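Local atomic coordinates of BPH (Thiobacillus denitrificans, PDB entry 5OVS), a protein that forms a tetradecameric double ring homologous to the proteasome and is probably a threonine protease that degrades proteins inside its inner cavity. Residues Glu130-Gly138 and Ala147-Pro155. Numbering follows the deposited sequence.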
ATOM      1  N   GLU K 130      38.885  12.251 -11.863  1.00 29.43           N
ATOM      2  CA  GLU K 130      39.755  13.379 -12.202  1.00 30.46           C
ATOM      3  C   GLU K 130      39.205  13.987 -13.459  1.00 30.76           C
ATOM      4  O   GLU K 130      38.885  13.264 -14.401  1.00 31.90           O
ATOM      5  CB  GLU K 130      41.213  12.968 -12.437  1.00 31.13           C
ATOM      6  CG  GLU K 130      42.099  14.170 -12.725  1.00 31.84           C
ATOM      7  CD  GLU K 130      43.577  13.857 -12.803  1.00 32.91           C
ATOM      8  OE1 GLU K 130      43.964  12.670 -12.795  1.00 34.08           O
ATOM      9  OE2 GLU K 130      44.361  14.818 -12.884  1.00 33.51           O
ATOM     10  N   PHE K 131      39.094  15.312 -13.479  1.00 30.70           N
ATOM     11  CA  PHE K 131      38.514  15.997 -14.622  1.00 31.04           C
ATOM     12  C   PHE K 131      39.592  16.609 -15.486  1.00 29.94           C
ATOM     13  O   PHE K 131      40.637  17.015 -14.992  1.00 28.53           O
ATOM     14  CB  PHE K 131      37.509  17.045 -14.154  1.00 31.33           C
ATOM     15  CG  PHE K 131      36.365  16.457 -13.395  1.00 32.03           C
ATOM     16  CD1 PHE K 131      35.485  15.589 -14.022  1.00 31.86           C
ATOM     17  CD2 PHE K 131      36.173  16.750 -12.046  1.00 33.03           C
ATOM     18  CE1 PHE K 131      34.438  15.018 -13.324  1.00 32.33           C
ATOM     19  CE2 PHE K 131      35.116  16.187 -11.344  1.00 32.94           C
ATOM     20  CZ  PHE K 131      34.250  15.319 -11.984  1.00 32.37           C
ATOM     21  N   SER K 132      39.329  16.650 -16.787  1.00 29.76           N
ATOM     22  CA  SER K 132      40.326  17.086 -17.763  1.00 30.19           C
ATOM     23  C   SER K 132      40.178  18.574 -18.093  1.00 30.95           C
ATOM     24  O   SER K 132      41.127  19.215 -18.511  1.00 31.76           O
ATOM     25  CB  SER K 132      40.273  16.202 -19.027  1.00 30.16           C
ATOM     26  OG  SER K 132      38.978  16.157 -19.649  1.00 30.26           O
ATOM     27  N   LYS K 133      38.990  19.129 -17.873  1.00 32.39           N
ATOM     28  CA  LYS K 133      38.654  20.474 -18.337  1.00 32.83           C
ATOM     29  C   LYS K 133      37.852  21.210 -17.277  1.00 32.18           C
ATOM     30  O   LYS K 133      38.353  22.130 -16.639  1.00 32.46           O
ATOM     31  CB  LYS K 133      37.843  20.393 -19.641  1.00 33.47           C
ATOM     32  CG  LYS K 133      38.588  19.825 -20.840  1.00 34.77           C
ATOM     33  CD  LYS K 133      37.589  19.428 -21.917  1.00 36.20           C
ATOM     34  CE  LYS K 133      38.215  19.212 -23.278  1.00 37.32           C
ATOM     35  NZ  LYS K 133      38.699  17.824 -23.493  1.00 38.17           N
ATOM     36  N   PHE K 134      36.605  20.786 -17.086  1.00 31.52           N
ATOM     37  CA  PHE K 134      35.746  21.351 -16.066  1.00 30.63           C
ATOM     38  C   PHE K 134      34.706  20.346 -15.593  1.00 30.23           C
ATOM     39  O   PHE K 134      34.538  19.295 -16.202  1.00 29.93           O
ATOM     40  CB  PHE K 134      35.071  22.622 -16.574  1.00 30.59           C
ATOM     41  CG  PHE K 134      34.209  22.439 -17.802  1.00 30.34           C
ATOM     42  CD1 PHE K 134      32.876  22.071 -17.685  1.00 31.13           C
ATOM     43  CD2 PHE K 134      34.707  22.713 -19.062  1.00 30.59           C
ATOM     44  CE1 PHE K 134      32.062  21.940 -18.809  1.00 31.21           C
ATOM     45  CE2 PHE K 134      33.911  22.587 -20.190  1.00 30.65           C
ATOM     46  CZ  PHE K 134      32.584  22.202 -20.066  1.00 31.23           C
ATOM     47  N   TYR K 135      34.050  20.649 -14.476  1.00 29.36           N
ATOM     48  CA  TYR K 135      32.830  19.943 -14.091  1.00 29.56           C
ATOM     49  C   TYR K 135      32.085  20.738 -13.033  1.00 29.75           C
ATOM     50  O   TYR K 135      32.575  21.769 -12.566  1.00 30.76           O
ATOM     51  CB  TYR K 135      33.102  18.491 -13.625  1.00 29.27           C
ATOM     52  CG  TYR K 135      31.927  17.557 -13.874  1.00 29.02           C
ATOM     53  CD1 TYR K 135      31.376  17.423 -15.149  1.00 29.25           C
ATOM     54  CD2 TYR K 135      31.359  16.819 -12.838  1.00 29.17           C
ATOM     55  CE1 TYR K 135      30.287  16.600 -15.377  1.00 29.40           C
ATOM     56  CE2 TYR K 135      30.271  15.989 -13.056  1.00 28.94           C
ATOM     57  CZ  TYR K 135      29.743  15.883 -14.324  1.00 29.41           C
ATOM     58  OH  TYR K 135      28.683  15.047 -14.548  1.00 29.78           O
ATOM     59  N   ALA K 136      30.879  20.280 -12.697  1.00 30.24           N
ATOM     60  CA  ALA K 136      30.005  20.954 -11.727  1.00 29.39           C
ATOM     61  C   ALA K 136      29.135  19.937 -11.001  1.00 28.60           C
ATOM     62  O   ALA K 136      28.778  18.921 -11.576  1.00 29.05           O
ATOM     63  CB  ALA K 136      29.120  21.966 -12.438  1.00 29.23           C
ATOM     64  N   TYR K 137      28.807  20.221  -9.742  1.00 27.86           N
ATOM     65  CA  TYR K 137      27.886  19.399  -8.940  1.00 26.75           C
ATOM     66  C   TYR K 137      26.898  20.318  -8.261  1.00 25.34           C
ATOM     67  O   TYR K 137      27.048  21.551  -8.279  1.00 24.25           O
ATOM     68  CB  TYR K 137      28.625  18.606  -7.856  1.00 27.25           C
ATOM     69  CG  TYR K 137      29.266  17.294  -8.283  1.00 27.66           C
ATOM     70  CD1 TYR K 137      28.581  16.374  -9.076  1.00 27.77           C
ATOM     71  CD2 TYR K 137      30.565  16.959  -7.843  1.00 27.97           C
ATOM     72  CE1 TYR K 137      29.169  15.174  -9.448  1.00 28.39           C
ATOM     73  CE2 TYR K 137      31.167  15.768  -8.217  1.00 28.06           C
ATOM     74  CZ  TYR K 137      30.470  14.882  -9.017  1.00 29.02           C
ATOM     75  OH  TYR K 137      31.070  13.697  -9.380  1.00 30.43           O
ATOM     76  N   GLY K 138      25.896  19.698  -7.651  1.00 24.46           N
ATOM     77  CA  GLY K 138      24.751  20.404  -7.099  1.00 24.33           C
ATOM     78  C   GLY K 138      23.569  20.371  -8.062  1.00 24.29           C
ATOM     79  O   GLY K 138      23.700  19.992  -9.221  1.00 23.67           O
ATOM     80  N   ALA K 147      26.783  26.358 -19.504  1.00 28.93           N
ATOM     81  CA  ALA K 147      27.449  27.651 -19.538  1.00 29.57           C
ATOM     82  C   ALA K 147      28.970  27.494 -19.735  1.00 29.95           C
ATOM     83  O   ALA K 147      29.565  28.169 -20.585  1.00 30.58           O
ATOM     84  CB  ALA K 147      27.135  28.441 -18.279  1.00 29.28           C
ATOM     85  N   MET K 148      29.595  26.600 -18.981  1.00 29.32           N
ATOM     86  CA  MET K 148      31.045  26.399 -19.138  1.00 29.80           C
ATOM     87  C   MET K 148      31.395  25.737 -20.468  1.00 30.34           C
ATOM     88  O   MET K 148      32.443  26.012 -21.044  1.00 31.05           O
ATOM     89  CB  MET K 148      31.620  25.614 -17.966  1.00 28.79           C
ATOM     90  CG  MET K 148      31.505  26.410 -16.686  1.00 28.69           C
ATOM     91  SD  MET K 148      32.217  25.675 -15.226  1.00 27.92           S
ATOM     92  CE  MET K 148      31.231  24.182 -15.081  1.00 27.61           C
ATOM     93  N   TYR K 149      30.504  24.896 -20.973  1.00 31.08           N
ATOM     94  CA  TYR K 149      30.687  24.332 -22.298  1.00 31.66           C
ATOM     95  C   TYR K 149      30.825  25.448 -23.325  1.00 31.75           C
ATOM     96  O   TYR K 149      31.674  25.373 -24.205  1.00 31.63           O
ATOM     97  CB  TYR K 149      29.530  23.394 -22.668  1.00 32.07           C
ATOM     98  CG  TYR K 149      29.542  22.945 -24.117  1.00 32.42           C
ATOM     99  CD1 TYR K 149      30.372  21.921 -24.543  1.00 32.43           C
ATOM    100  CD2 TYR K 149      28.737  23.572 -25.063  1.00 33.14           C
ATOM    101  CE1 TYR K 149      30.395  21.521 -25.865  1.00 32.96           C
ATOM    102  CE2 TYR K 149      28.756  23.181 -26.386  1.00 33.45           C
ATOM    103  CZ  TYR K 149      29.575  22.157 -26.778  1.00 33.37           C
ATOM    104  OH  TYR K 149      29.581  21.779 -28.092  1.00 34.33           O
ATOM    105  N   ALA K 150      30.000  26.482 -23.192  1.00 31.72           N
ATOM    106  CA  ALA K 150      29.993  27.607 -24.120  1.00 32.18           C
ATOM    107  C   ALA K 150      31.183  28.544 -23.973  1.00 33.15           C
ATOM    108  O   ALA K 150      31.604  29.147 -24.947  1.00 34.58           O
ATOM    109  CB  ALA K 150      28.717  28.403 -23.947  1.00 31.98           C
ATOM    110  N   ALA K 151      31.713  28.680 -22.765  1.00 33.28           N
ATOM    111  CA  ALA K 151      32.722  29.694 -22.464  1.00 33.76           C
ATOM    112  C   ALA K 151      34.137  29.151 -22.256  1.00 33.84           C
ATOM    113  O   ALA K 151      35.080  29.925 -22.101  1.00 33.71           O
ATOM    114  CB  ALA K 151      32.296  30.456 -21.218  1.00 34.04           C
ATOM    115  N   TYR K 152      34.292  27.835 -22.236  1.00 33.88           N
ATOM    116  CA  TYR K 152      35.575  27.247 -21.871  1.00 34.88           C
ATOM    117  C   TYR K 152      36.691  27.691 -22.805  1.00 37.26           C
ATOM    118  O   TYR K 152      37.805  27.990 -22.370  1.00 38.04           O
ATOM    119  CB  TYR K 152      35.488  25.721 -21.860  1.00 33.69           C
ATOM    120  CG  TYR K 152      36.756  25.068 -21.379  1.00 33.07           C
ATOM    121  CD1 TYR K 152      37.238  25.302 -20.094  1.00 33.28           C
ATOM    122  CD2 TYR K 152      37.466  24.214 -22.199  1.00 32.97           C
ATOM    123  CE1 TYR K 152      38.403  24.700 -19.643  1.00 33.62           C
ATOM    124  CE2 TYR K 152      38.633  23.618 -21.772  1.00 33.51           C
ATOM    125  CZ  TYR K 152      39.103  23.858 -20.497  1.00 33.64           C
ATOM    126  OH  TYR K 152      40.258  23.232 -20.091  1.00 33.15           O
ATOM    127  N   ARG K 153      36.379  27.755 -24.092  1.00 39.19           N
ATOM    128  CA  ARG K 153      37.371  28.097 -25.082  1.00 41.97           C
ATOM    129  C   ARG K 153      37.305  29.553 -25.514  1.00 41.25           C
ATOM    130  O   ARG K 153      37.949  29.918 -26.476  1.00 44.69           O
ATOM    131  CB  ARG K 153      37.241  27.158 -26.277  1.00 44.80           C
ATOM    132  CG  ARG K 153      37.364  25.703 -25.862  1.00 48.13           C
ATOM    133  CD  ARG K 153      37.346  24.734 -27.031  1.00 52.41           C
ATOM    134  NE  ARG K 153      38.152  23.542 -26.732  1.00 56.96           N
ATOM    135  CZ  ARG K 153      37.750  22.490 -26.014  1.00 58.87           C
ATOM    136  NH1 ARG K 153      36.523  22.434 -25.490  1.00 60.52           N
ATOM    137  NH2 ARG K 153      38.587  21.473 -25.824  1.00 58.92           N
ATOM    138  N   ALA K 154      36.564  30.395 -24.806  1.00 39.50           N
ATOM    139  CA  ALA K 154      36.614  31.824 -25.076  1.00 39.82           C
ATOM    140  C   ALA K 154      37.960  32.340 -24.594  1.00 39.93           C
ATOM    141  O   ALA K 154      38.306  32.157 -23.440  1.00 38.78           O
ATOM    142  CB  ALA K 154      35.490  32.556 -24.368  1.00 39.83           C
ATOM    143  N   PRO K 155      38.730  32.987 -25.481  1.00 41.65           N
ATOM    144  CA  PRO K 155      40.112  33.322 -25.119  1.00 41.36           C
ATOM    145  C   PRO K 155      40.256  34.403 -24.056  1.00 41.29           C
ATOM    146  O   PRO K 155      41.268  34.444 -23.355  1.00 41.63           O
ATOM    147  CB  PRO K 155      40.733  33.781 -26.443  1.00 42.74           C
ATOM    148  CG  PRO K 155      39.594  34.055 -27.377  1.00 43.00           C
ATOM    149  CD  PRO K 155      38.430  33.247 -26.903  1.00 41.90           C
TER
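Phe-134, the main bump on strand 134-137, pushes its ring into a hollow on segment 147-155, lined by Met-148 and Tyr-149 of the helix and by Tyr-152 farther along. CB of Met-148 lies over one face, 3.9 Å from the ring centroid and 16° off its normal, a CH-pi contact. The methionine chain runs straight at chi2, and the bend at chi3 brings CE beside the CD1 corner of Phe-134, 3.7 Å away, and against Ala-136 CB, while SD makes an oblique Met-aromatic contact. At its far end the ring reaches the helix backbone, CZ lying 3.5 Å from Tyr-149 N. The third wall is Tyr-152, whose ring meets Phe-134 CD2 with CD1 at 3.8 Å, the two planes tilted by 55°. With the ring cut back to an alanine, a gap would probably open between strand and helix, leaving Met-148 CB and Tyr-152 without the face and rim they pack on. Tyr-152 has CG anti to the backbone N (chi1 -175°), which sends its ring across toward Lys-133. The lysine chain crosses its outer end at about a right angle, CB 3.8 Å from OH; this hydroxyl is hydrogen-bonded to Arg-7 O on the adjacent strand. Farther out, Lys-133 CE meets the guanidinium edge of Arg-153 at NH2, 3.4 Å away. Lys-133 NZ, a like charge close to that NH2, is hydrogen-bonded to Asp-30 O of a neighbouring subunit. Tyr-31 of that subunit packs edge-to-face with Phe-134, and Phe-173 of another subunit also touches it. The strand outermost in this chain's sheet, with an antiparallel helix laid against it, gives the helix-on-sheet layering of the alpha-beta-beta-alpha sandwich of proteasome beta-type subunits, here at a subunit interface.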